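Local structure of peptidoglycan DD-endopeptidase ShyB (Vibrio cholerae, 2GU1) at residues 213-218 with 230-235; 38-43 with 260-265; 274-279 with 314-319; 239-244 with 308-313. The protein cleaves the peptide cross-links between peptidoglycan strands as a zinc-dependent DD-endopeptidase, and may replace related enzymes during zinc starvation. All coordinates share one frame; numbering follows the deposited sequence.

Contact 1. Residues 213-218 with 230-235; sequences ITSGFN and VPHNGT. With ZN (zinc ion), chain B.
I213 touches T235 within the HxxxD zinc motif of M23 peptidases, which runs from H232 to D236. I213 CG2 lies 3.6 Å from T235 CG2, and I213 CG1 and CD1 also face that methyl. The chain then turns a corner at T214. S215 comes next, and its hydroxyl sits over one face of the H232 imidazole. S215 OG is 3.4 Å from H232 CE1. It is equally near ND1, but the angle is too poor for a hydrogen bond.

G216 supplies the key polar contact. H232 ND1 donates to G216 O at 2.8 Å, nearly straight at 168°. The oxygen lies in the imidazole plane, while the donor stands above the carbonyl plane. This bond fixes the rotation of the ring and directs its other nitrogen to the metal. H232 NE2 binds the zinc ion at 2.0 Å. D236 and H313 are the other protein ligands.

F217 holds its N-H on a water, which also bonds T235 OG1. F217 CG stands anti to the backbone N (chi1 -177°), and from there the ring reaches the backbone of N233. It meets N233 at its edge, with F217 CD1 3.6 Å from N233 C. Strand 321-323 also touches this ring, through P322.

N218 forms a single antiparallel, hydrogen-bonded bridge with H232. N218 N donates to H232 O at 2.9 Å, and H232 N returns a bond to N218 O. The first-shell histidine is thus held by backbone and ring alike. Beyond the bridge, P231 CA makes a CA-H...O contact of 3.6 Å with N218 O.

Contact 2. Residues 38-43 with 260-265; sequences VDLDHL and PYAGNY
This is an interface between domains: L40 and L43 of the LysM-like domain pack on A262 and Y265 of the M23 peptidase domain. Segment 38-43 follows helix 29-38, and segment 260-265 joins two antiparallel strands, 251-259 and 265-269. The contact is apolar and mostly buried.

L40 reaches across with one methyl. Its CD1 presses on the backbone of A262, 3.3 Å from A262 CA, which is tighter than usual for carbons. The same methyl meets A262 CB at 3.5 Å. L40 CB also touches Y261 CB, at 4.0 Å. The nearest part of the L40 side chain is about 8 Å from the zinc ion, so the LysM-like domain comes close to the metal site.

L43 CD2 approaches A262 CB at 4.0 Å. L43 and Y265 reach toward each other tip to tip. With Y265 CG between the backbone N and the carbonyl carbon (chi1 81°), the ring is turned toward L43. L43 CD1 makes a CH-pi contact over the face of the phenol, 4.0 Å from the ring centroid of Y265 and offset toward the rim. The phenol hydroxyl is bonded to D46 of the LysM-like domain. One water donates both to L43 O, at 2.8 Å, and to Y265 OH, at 3.1 Å.

Contact 3. Residues 274-279 with 314-319; sequences YKTRYL and FEVLVR
K275 and L317 form one hydrogen-bonded pair of this antiparallel ladder, and R277 and E315 form the next. L317 N donates to K275 O at 2.8 Å, almost straight at 176°. K275 N returns a longer bond to L317 O. R277 N gives to E315 O, and E315 N to R277 O. In the non-hydrogen-bonded pairs CA-H groups meet carbonyls. The shortest such contact joins T276 CA to E315 O at 3.1 Å.

These strands, 274-281 and 312-318, are neighbours in the curled antiparallel sheet of the M23 peptidase domain. Two residues before E315 lies H313, a zinc ligand.

The charged contact is on the face that carries K275, R277, E315 and L317. R277 NH1 forms a salt bridge with E315 OE1 at 3.0 Å. It meets the oxygen on its syn side, with the two planes 52° apart. R277 NH1 also bonds H42 O of the LysM-like domain. E315 OE2 accepts from H313 NE2, so E315 is a second-shell residue that positions a metal ligand. L317 CD1 lies over one face of the guanidinium, toward its rim, 3.7 Å from R277 NE.

The other face is largely apolar. The Y278 and F314 rings lie side by side at an oblique angle, with Y278 CE1 3.5 Å from F314 CE1. F314 CZ touches T276 CG2. T276 OG1 and Y278 OH share a hydrogen bond of 2.8 Å, and T276 OG1 also bonds H270. Farther along, Y274 CE1 packs on V318 CG2 at 3.8 Å.

Contact 4. Residues 239-244 with 308-313; sequences TPIGAP and TGPHLH. With ZN (zinc ion), chain B.
I241 packs on P310, which immediately precedes the HxH motif, H311 to H313, of this M23 peptidase. From CB, the I241 side chain sends CG1 anti to the carbonyl carbon (chi1 -63°). That puts CG1 against the proline ring, 3.7 Å from P310 CB and 3.9 Å from P310 CG. The chain then runs on extended to its tip, where I241 CD1 meets P310 CG at 3.9 Å. The two side chains cross obliquely at the surface. I241 itself sits in a type II turn, P240 to A243, closed by a bond from A243 N to P240 O.

Deeper in, T239 faces the chain between H311 and L312. T239 OG1 comes 3.3 Å from L312 N, but the poor angle rules out a hydrogen bond. The hydroxyl also lies 3.8 Å from L312 CB.

H311 and H313 of the motif lie next to the metal. H311 ND1 donates to G309 O at 2.7 Å, with the oxygen in the ring plane. H311 NE2 lies 4.1 Å from the zinc ion, too far to be a ligand. H313 ND1 binds the zinc ion at 2.0 Å, together with H232 and D236.

The loop 239-244 links strand 235-237 to strand 244-246. Strand 312-318 starts beside it and runs between strands 235-237 and 274-281: L312 bonds F237 through the backbone on one side, and H313 bonds L279 on the other.

In the fold
From the N terminus, contact 2 opens first, at 38-43 in the LysM-like domain. Contact 1 opens and closes within its long span, joining 213-218 to 230-235. Segment 239-244 then opens contact 4. Contact 2 closes next, at 260-265, so contacts 2 and 4 cross and the LysM-like domain is tied to the peptidase domain. Contact 3 opens at 274-279. Contact 4 closes at 308-313 and contact 3 directly after it, at 314-319, so these two cross as well. Contacts 1, 3 and 4 all reach the curled peptidase sheet. Contacts 1 and 4 each bring a histidine to the same zinc ion.

Contact 1. Residues 213-218 with 230-235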
# COMPACT_ATOMS: atom_id res chain seq x y z
N ILE A 213 -0.51 -22.15 -9.66
CA ILE A 213 -1.11 -20.87 -10.03
C ILE A 213 -2.22 -21.12 -11.06
O ILE A 213 -1.97 -21.63 -12.14
CB ILE A 213 -0.04 -19.93 -10.64
CG1 ILE A 213 1.04 -19.63 -9.59
CG2 ILE A 213 -0.68 -18.64 -11.11
CD1 ILE A 213 2.22 -18.83 -10.13
N THR A 214 -3.45 -20.75 -10.69
CA THR A 214 -4.59 -20.94 -11.58
C THR A 214 -4.85 -19.72 -12.46
O THR A 214 -5.64 -19.78 -13.40
CB THR A 214 -5.87 -21.27 -10.77
OG1 THR A 214 -6.14 -20.21 -9.84
CG2 THR A 214 -5.69 -22.58 -10.01
N SER A 215 -4.19 -18.61 -12.13
CA SER A 215 -4.33 -17.37 -12.88
C SER A 215 -3.27 -16.39 -12.40
O SER A 215 -3.28 -15.97 -11.25
CB SER A 215 -5.72 -16.77 -12.65
OG SER A 215 -5.84 -15.52 -13.31
N GLY A 216 -2.35 -16.02 -13.29
CA GLY A 216 -1.28 -15.12 -12.92
C GLY A 216 -1.56 -13.64 -13.13
O GLY A 216 -2.65 -13.27 -13.57
N PHE A 217 -0.57 -12.82 -12.81
CA PHE A 217 -0.65 -11.37 -12.95
C PHE A 217 -0.81 -10.99 -14.42
O PHE A 217 -0.09 -11.51 -15.27
CB PHE A 217 0.64 -10.74 -12.41
CG PHE A 217 0.66 -9.23 -12.42
CD1 PHE A 217 0.05 -8.51 -11.40
CD2 PHE A 217 1.33 -8.53 -13.43
CE1 PHE A 217 0.11 -7.11 -11.37
CE2 PHE A 217 1.40 -7.14 -13.41
CZ PHE A 217 0.79 -6.42 -12.38
N ASN A 218 -1.75 -10.10 -14.72
CA ASN A 218 -1.98 -9.65 -16.10
C ASN A 218 -2.79 -8.36 -16.12
O ASN A 218 -4.02 -8.38 -16.08
CB ASN A 218 -2.69 -10.72 -16.92
CG ASN A 218 -3.00 -10.26 -18.34
OD1 ASN A 218 -2.37 -9.33 -18.86
ND2 ASN A 218 -3.95 -10.92 -18.99
N VAL A 230 -9.74 -5.31 -17.87
CA VAL A 230 -10.01 -5.43 -16.44
C VAL A 230 -8.81 -6.23 -15.94
O VAL A 230 -8.80 -7.46 -15.97
CB VAL A 230 -11.32 -6.20 -16.19
CG1 VAL A 230 -11.60 -6.28 -14.70
CG2 VAL A 230 -12.47 -5.51 -16.91
N PRO A 231 -7.78 -5.52 -15.46
CA PRO A 231 -6.55 -6.13 -14.96
C PRO A 231 -6.67 -7.09 -13.79
O PRO A 231 -7.48 -6.90 -12.88
CB PRO A 231 -5.68 -4.92 -14.61
CG PRO A 231 -6.70 -3.94 -14.12
CD PRO A 231 -7.80 -4.07 -15.15
N HIS A 232 -5.87 -8.15 -13.84
CA HIS A 232 -5.81 -9.10 -12.75
C HIS A 232 -4.49 -8.68 -12.12
O HIS A 232 -3.42 -9.00 -12.62
CB HIS A 232 -5.71 -10.54 -13.24
CG HIS A 232 -5.75 -11.54 -12.13
ND1 HIS A 232 -4.80 -12.53 -11.97
CD2 HIS A 232 -6.64 -11.71 -11.12
CE1 HIS A 232 -5.10 -13.26 -10.91
NE2 HIS A 232 -6.21 -12.79 -10.38
N ASN A 233 -4.59 -7.93 -11.03
CA ASN A 233 -3.42 -7.40 -10.35
C ASN A 233 -2.79 -8.29 -9.28
O ASN A 233 -2.12 -7.80 -8.37
CB ASN A 233 -3.79 -6.04 -9.75
CG ASN A 233 -3.97 -4.97 -10.81
OD1 ASN A 233 -4.85 -4.12 -10.72
ND2 ASN A 233 -3.11 -5.01 -11.83
N GLY A 234 -2.99 -9.60 -9.39
CA GLY A 234 -2.40 -10.50 -8.42
C GLY A 234 -2.21 -11.90 -8.98
O GLY A 234 -2.44 -12.13 -10.16
N THR A 235 -1.80 -12.83 -8.12
CA THR A 235 -1.59 -14.21 -8.55
C THR A 235 -2.55 -15.11 -7.77
O THR A 235 -2.68 -14.98 -6.56
CB THR A 235 -0.13 -14.65 -8.27
OG1 THR A 235 0.78 -13.75 -8.90
CG2 THR A 235 0.11 -16.04 -8.78
ZN ZN B . -6.95 -13.21 -8.55
O HOH W 1 1.74 -14.19 -11.44

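Contact 2. Residues 38-43 with 260-265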
# COMPACT_ATOMS: atom_id res chain seq x y z
N VAL A 38 -16.09 -2.85 -9.22
CA VAL A 38 -14.95 -2.56 -10.07
C VAL A 38 -13.70 -2.33 -9.21
O VAL A 38 -12.58 -2.58 -9.67
CB VAL A 38 -15.22 -1.33 -10.99
CG1 VAL A 38 -15.42 -0.08 -10.16
CG2 VAL A 38 -14.07 -1.16 -11.99
N ASP A 39 -13.88 -1.89 -7.97
CA ASP A 39 -12.73 -1.65 -7.09
C ASP A 39 -12.09 -2.92 -6.51
O ASP A 39 -11.07 -2.85 -5.82
CB ASP A 39 -13.08 -0.70 -5.95
CG ASP A 39 -11.88 0.10 -5.47
OD1 ASP A 39 -11.09 0.56 -6.34
OD2 ASP A 39 -11.71 0.29 -4.25
N LEU A 40 -12.70 -4.07 -6.78
CA LEU A 40 -12.15 -5.34 -6.31
C LEU A 40 -10.71 -5.49 -6.78
O LEU A 40 -9.84 -5.92 -6.03
CB LEU A 40 -12.97 -6.51 -6.85
CG LEU A 40 -12.34 -7.92 -6.82
CD1 LEU A 40 -12.01 -8.31 -5.40
CD2 LEU A 40 -13.32 -8.91 -7.45
N ASP A 41 -10.46 -5.11 -8.03
CA ASP A 41 -9.13 -5.23 -8.61
C ASP A 41 -8.14 -4.11 -8.32
O ASP A 41 -7.01 -4.14 -8.81
CB ASP A 41 -9.28 -5.39 -10.12
CG ASP A 41 -10.06 -6.63 -10.48
OD1 ASP A 41 -9.62 -7.73 -10.09
OD2 ASP A 41 -11.12 -6.51 -11.14
N HIS A 42 -8.54 -3.15 -7.49
CA HIS A 42 -7.67 -2.03 -7.19
C HIS A 42 -7.63 -1.71 -5.70
O HIS A 42 -6.57 -1.35 -5.17
CB HIS A 42 -8.15 -0.82 -7.98
CG HIS A 42 -8.35 -1.11 -9.43
ND1 HIS A 42 -7.30 -1.22 -10.32
CD2 HIS A 42 -9.47 -1.39 -10.14
CE1 HIS A 42 -7.77 -1.56 -11.51
NE2 HIS A 42 -9.09 -1.67 -11.42
N LEU A 43 -8.78 -1.85 -5.05
CA LEU A 43 -8.96 -1.60 -3.62
C LEU A 43 -8.38 -0.24 -3.21
O LEU A 43 -7.65 -0.14 -2.22
CB LEU A 43 -8.33 -2.73 -2.80
CG LEU A 43 -8.92 -4.14 -3.02
CD1 LEU A 43 -8.09 -5.15 -2.27
CD2 LEU A 43 -10.38 -4.18 -2.55
N PRO A 260 -17.16 -6.64 0.30
CA PRO A 260 -18.24 -7.36 -0.39
C PRO A 260 -17.76 -8.20 -1.57
O PRO A 260 -18.31 -9.27 -1.85
CB PRO A 260 -19.18 -6.25 -0.84
CG PRO A 260 -18.93 -5.15 0.17
CD PRO A 260 -17.44 -5.19 0.35
N TYR A 261 -16.72 -7.73 -2.25
CA TYR A 261 -16.20 -8.43 -3.41
C TYR A 261 -14.84 -9.08 -3.22
O TYR A 261 -14.59 -10.17 -3.73
CB TYR A 261 -16.18 -7.46 -4.59
CG TYR A 261 -17.58 -7.02 -4.96
CD1 TYR A 261 -18.38 -7.81 -5.78
CD2 TYR A 261 -18.14 -5.88 -4.39
CE1 TYR A 261 -19.72 -7.48 -6.02
CE2 TYR A 261 -19.48 -5.54 -4.63
CZ TYR A 261 -20.26 -6.35 -5.44
OH TYR A 261 -21.58 -6.03 -5.64
N ALA A 262 -13.97 -8.43 -2.47
CA ALA A 262 -12.64 -8.99 -2.21
C ALA A 262 -12.73 -9.93 -1.02
O ALA A 262 -11.75 -10.60 -0.67
CB ALA A 262 -11.64 -7.88 -1.94
N GLY A 263 -13.90 -9.99 -0.40
CA GLY A 263 -14.12 -10.84 0.76
C GLY A 263 -13.23 -10.37 1.89
O GLY A 263 -12.89 -9.19 1.96
N ASN A 264 -12.86 -11.28 2.79
CA ASN A 264 -11.97 -10.94 3.89
C ASN A 264 -10.57 -10.76 3.31
O ASN A 264 -10.08 -11.62 2.58
CB ASN A 264 -11.94 -12.05 4.94
CG ASN A 264 -13.27 -12.25 5.63
OD1 ASN A 264 -13.81 -11.32 6.22
ND2 ASN A 264 -13.79 -13.47 5.57
N TYR A 265 -9.93 -9.63 3.61
CA TYR A 265 -8.59 -9.44 3.08
C TYR A 265 -7.68 -8.74 4.05
O TYR A 265 -8.12 -8.11 5.03
CB TYR A 265 -8.64 -8.73 1.70
CG TYR A 265 -8.80 -7.23 1.70
CD1 TYR A 265 -7.69 -6.38 1.76
CD2 TYR A 265 -10.06 -6.65 1.57
CE1 TYR A 265 -7.83 -4.99 1.67
CE2 TYR A 265 -10.21 -5.26 1.48
CZ TYR A 265 -9.09 -4.44 1.52
OH TYR A 265 -9.24 -3.07 1.37
O HOH W 2 -7.07 -1.18 0.29

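Contact 3. Residues 274-279 with 314-319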
# COMPACT_ATOMS: atom_id res chain seq x y z
N TYR A 274 7.46 -1.82 -0.17
CA TYR A 274 6.65 -3.02 -0.37
C TYR A 274 5.47 -3.29 0.56
O TYR A 274 5.54 -3.06 1.77
CB TYR A 274 7.55 -4.25 -0.31
CG TYR A 274 8.60 -4.33 -1.39
CD1 TYR A 274 8.29 -4.86 -2.65
CD2 TYR A 274 9.90 -3.88 -1.16
CE1 TYR A 274 9.25 -4.94 -3.64
CE2 TYR A 274 10.87 -3.96 -2.15
CZ TYR A 274 10.54 -4.50 -3.39
OH TYR A 274 11.50 -4.62 -4.36
N LYS A 275 4.39 -3.81 -0.02
CA LYS A 275 3.20 -4.22 0.71
C LYS A 275 2.72 -5.47 -0.02
O LYS A 275 3.01 -5.67 -1.20
CB LYS A 275 2.09 -3.17 0.64
CG LYS A 275 2.37 -1.81 1.27
CD LYS A 275 1.11 -0.94 1.15
CE LYS A 275 1.29 0.46 1.75
NZ LYS A 275 2.20 1.30 0.93
N THR A 276 1.98 -6.32 0.70
CA THR A 276 1.41 -7.52 0.10
C THR A 276 -0.05 -7.58 0.54
O THR A 276 -0.37 -7.16 1.66
CB THR A 276 2.13 -8.82 0.57
OG1 THR A 276 2.22 -8.83 2.00
CG2 THR A 276 3.51 -8.92 -0.04
N ARG A 277 -0.91 -8.06 -0.35
CA ARG A 277 -2.34 -8.19 -0.06
C ARG A 277 -2.76 -9.64 -0.18
O ARG A 277 -2.25 -10.37 -1.04
CB ARG A 277 -3.17 -7.38 -1.05
CG ARG A 277 -2.95 -5.90 -1.02
CD ARG A 277 -3.81 -5.29 -2.11
NE ARG A 277 -3.89 -3.84 -2.00
CZ ARG A 277 -4.31 -3.06 -2.97
NH1 ARG A 277 -4.69 -3.59 -4.13
NH2 ARG A 277 -4.37 -1.74 -2.80
N TYR A 278 -3.72 -10.05 0.66
CA TYR A 278 -4.22 -11.42 0.67
C TYR A 278 -5.76 -11.33 0.68
O TYR A 278 -6.35 -10.87 1.65
CB TYR A 278 -3.71 -12.13 1.94
CG TYR A 278 -2.21 -12.00 2.18
CD1 TYR A 278 -1.33 -13.03 1.85
CD2 TYR A 278 -1.67 -10.82 2.69
CE1 TYR A 278 0.04 -12.89 2.02
CE2 TYR A 278 -0.30 -10.66 2.85
CZ TYR A 278 0.56 -11.69 2.51
OH TYR A 278 1.92 -11.50 2.62
N LEU A 279 -6.40 -11.79 -0.40
CA LEU A 279 -7.85 -11.70 -0.52
C LEU A 279 -8.64 -13.01 -0.48
O LEU A 279 -8.08 -14.10 -0.62
CB LEU A 279 -8.23 -10.98 -1.81
CG LEU A 279 -7.99 -9.47 -1.94
CD1 LEU A 279 -6.53 -9.13 -1.69
CD2 LEU A 279 -8.42 -9.03 -3.35
N PHE A 314 -3.20 -13.32 -4.33
CA PHE A 314 -2.05 -12.69 -3.68
C PHE A 314 -1.51 -11.51 -4.50
O PHE A 314 -1.41 -11.58 -5.73
CB PHE A 314 -0.94 -13.74 -3.48
CG PHE A 314 0.34 -13.21 -2.89
CD1 PHE A 314 0.37 -12.64 -1.63
CD2 PHE A 314 1.53 -13.29 -3.62
CE1 PHE A 314 1.57 -12.16 -1.08
CE2 PHE A 314 2.72 -12.81 -3.09
CZ PHE A 314 2.75 -12.24 -1.82
N GLU A 315 -1.18 -10.42 -3.81
CA GLU A 315 -0.65 -9.25 -4.50
C GLU A 315 0.59 -8.68 -3.84
O GLU A 315 0.75 -8.75 -2.63
CB GLU A 315 -1.72 -8.14 -4.55
CG GLU A 315 -2.79 -8.34 -5.61
CD GLU A 315 -3.82 -7.21 -5.64
OE1 GLU A 315 -3.49 -6.08 -5.24
OE2 GLU A 315 -4.96 -7.46 -6.09
N VAL A 316 1.49 -8.16 -4.67
CA VAL A 316 2.70 -7.51 -4.17
C VAL A 316 2.61 -6.10 -4.75
O VAL A 316 2.40 -5.93 -5.95
CB VAL A 316 4.00 -8.16 -4.69
CG1 VAL A 316 5.21 -7.35 -4.22
CG2 VAL A 316 4.10 -9.59 -4.16
N LEU A 317 2.74 -5.10 -3.88
CA LEU A 317 2.68 -3.72 -4.33
C LEU A 317 4.03 -3.03 -4.12
O LEU A 317 4.62 -3.12 -3.05
CB LEU A 317 1.62 -2.93 -3.56
CG LEU A 317 0.17 -3.42 -3.53
CD1 LEU A 317 -0.70 -2.30 -2.96
CD2 LEU A 317 -0.30 -3.79 -4.92
N VAL A 318 4.51 -2.36 -5.16
CA VAL A 318 5.76 -1.62 -5.10
C VAL A 318 5.33 -0.15 -5.18
O VAL A 318 4.82 0.29 -6.21
CB VAL A 318 6.67 -1.92 -6.31
CG1 VAL A 318 7.92 -1.05 -6.25
CG2 VAL A 318 7.02 -3.40 -6.35
N ARG A 319 5.54 0.58 -4.09
CA ARG A 319 5.15 1.98 -4.01
C ARG A 319 3.67 2.11 -4.36
O ARG A 319 3.25 3.02 -5.07
CB ARG A 319 6.02 2.85 -4.93
CG ARG A 319 7.48 2.89 -4.48
CD ARG A 319 8.32 3.96 -5.18
NE ARG A 319 9.67 4.00 -4.65
CZ ARG A 319 10.64 3.13 -4.96
NH1 ARG A 319 10.41 2.15 -5.82
NH2 ARG A 319 11.83 3.23 -4.39

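Contact 4. Residues 239-244 with 308-313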
# COMPACT_ATOMS: atom_id res chain seq x y z
N THR A 239 -5.66 -23.02 -3.54
CA THR A 239 -5.78 -23.41 -2.14
C THR A 239 -7.18 -23.87 -1.76
O THR A 239 -8.18 -23.32 -2.22
CB THR A 239 -5.46 -22.23 -1.20
OG1 THR A 239 -6.24 -21.09 -1.59
CG2 THR A 239 -4.00 -21.89 -1.25
N PRO A 240 -7.26 -24.90 -0.92
CA PRO A 240 -8.57 -25.39 -0.48
C PRO A 240 -8.99 -24.37 0.58
O PRO A 240 -8.13 -23.69 1.14
CB PRO A 240 -8.25 -26.73 0.17
CG PRO A 240 -6.95 -27.15 -0.46
CD PRO A 240 -6.20 -25.85 -0.53
N ILE A 241 -10.28 -24.23 0.84
CA ILE A 241 -10.71 -23.31 1.88
C ILE A 241 -10.08 -23.87 3.16
O ILE A 241 -10.15 -25.08 3.39
CB ILE A 241 -12.25 -23.33 2.03
CG1 ILE A 241 -12.90 -22.85 0.73
CG2 ILE A 241 -12.67 -22.46 3.21
CD1 ILE A 241 -14.43 -22.90 0.72
N GLY A 242 -9.46 -23.01 3.96
CA GLY A 242 -8.85 -23.48 5.20
C GLY A 242 -7.34 -23.68 5.13
O GLY A 242 -6.70 -23.89 6.17
N ALA A 243 -6.77 -23.62 3.94
CA ALA A 243 -5.33 -23.78 3.80
C ALA A 243 -4.62 -22.60 4.45
O ALA A 243 -5.09 -21.47 4.34
CB ALA A 243 -4.94 -23.87 2.33
N PRO A 244 -3.50 -22.86 5.13
CA PRO A 244 -2.76 -21.77 5.77
C PRO A 244 -2.15 -20.80 4.77
O PRO A 244 -1.66 -21.20 3.71
CB PRO A 244 -1.70 -22.50 6.60
CG PRO A 244 -1.42 -23.72 5.76
CD PRO A 244 -2.84 -24.15 5.38
N THR A 308 -15.36 -17.25 -8.78
CA THR A 308 -15.89 -18.43 -9.47
C THR A 308 -15.46 -19.72 -8.80
O THR A 308 -15.86 -20.81 -9.22
CB THR A 308 -15.43 -18.47 -10.94
OG1 THR A 308 -14.01 -18.34 -11.00
CG2 THR A 308 -16.08 -17.35 -11.73
N GLY A 309 -14.64 -19.60 -7.77
CA GLY A 309 -14.15 -20.76 -7.04
C GLY A 309 -13.17 -20.36 -5.96
O GLY A 309 -12.53 -19.31 -6.06
N PRO A 310 -13.01 -21.18 -4.91
CA PRO A 310 -12.08 -20.88 -3.82
C PRO A 310 -10.65 -20.76 -4.33
O PRO A 310 -10.23 -21.51 -5.21
CB PRO A 310 -12.26 -22.06 -2.87
CG PRO A 310 -13.67 -22.47 -3.10
CD PRO A 310 -13.77 -22.41 -4.60
N HIS A 311 -9.90 -19.81 -3.76
CA HIS A 311 -8.52 -19.60 -4.13
C HIS A 311 -7.98 -18.39 -3.38
O HIS A 311 -8.74 -17.56 -2.89
CB HIS A 311 -8.38 -19.32 -5.63
CG HIS A 311 -8.95 -18.00 -6.06
ND1 HIS A 311 -10.30 -17.77 -6.14
CD2 HIS A 311 -8.34 -16.85 -6.44
CE1 HIS A 311 -10.51 -16.53 -6.56
NE2 HIS A 311 -9.34 -15.95 -6.75
N LEU A 312 -6.67 -18.31 -3.29
CA LEU A 312 -6.04 -17.17 -2.66
C LEU A 312 -5.60 -16.24 -3.78
O LEU A 312 -5.00 -16.68 -4.77
CB LEU A 312 -4.81 -17.59 -1.85
CG LEU A 312 -3.97 -16.44 -1.29
CD1 LEU A 312 -4.69 -15.82 -0.09
CD2 LEU A 312 -2.61 -16.96 -0.86
N HIS A 313 -5.94 -14.97 -3.65
CA HIS A 313 -5.53 -13.97 -4.62
C HIS A 313 -4.44 -13.21 -3.86
O HIS A 313 -4.73 -12.56 -2.86
CB HIS A 313 -6.70 -13.04 -4.96
CG HIS A 313 -6.30 -11.85 -5.78
ND1 HIS A 313 -6.43 -11.82 -7.15
CD2 HIS A 313 -5.77 -10.66 -5.42
CE1 HIS A 313 -5.99 -10.65 -7.60
NE2 HIS A 313 -5.58 -9.93 -6.57
ZN ZN B . -6.95 -13.21 -8.55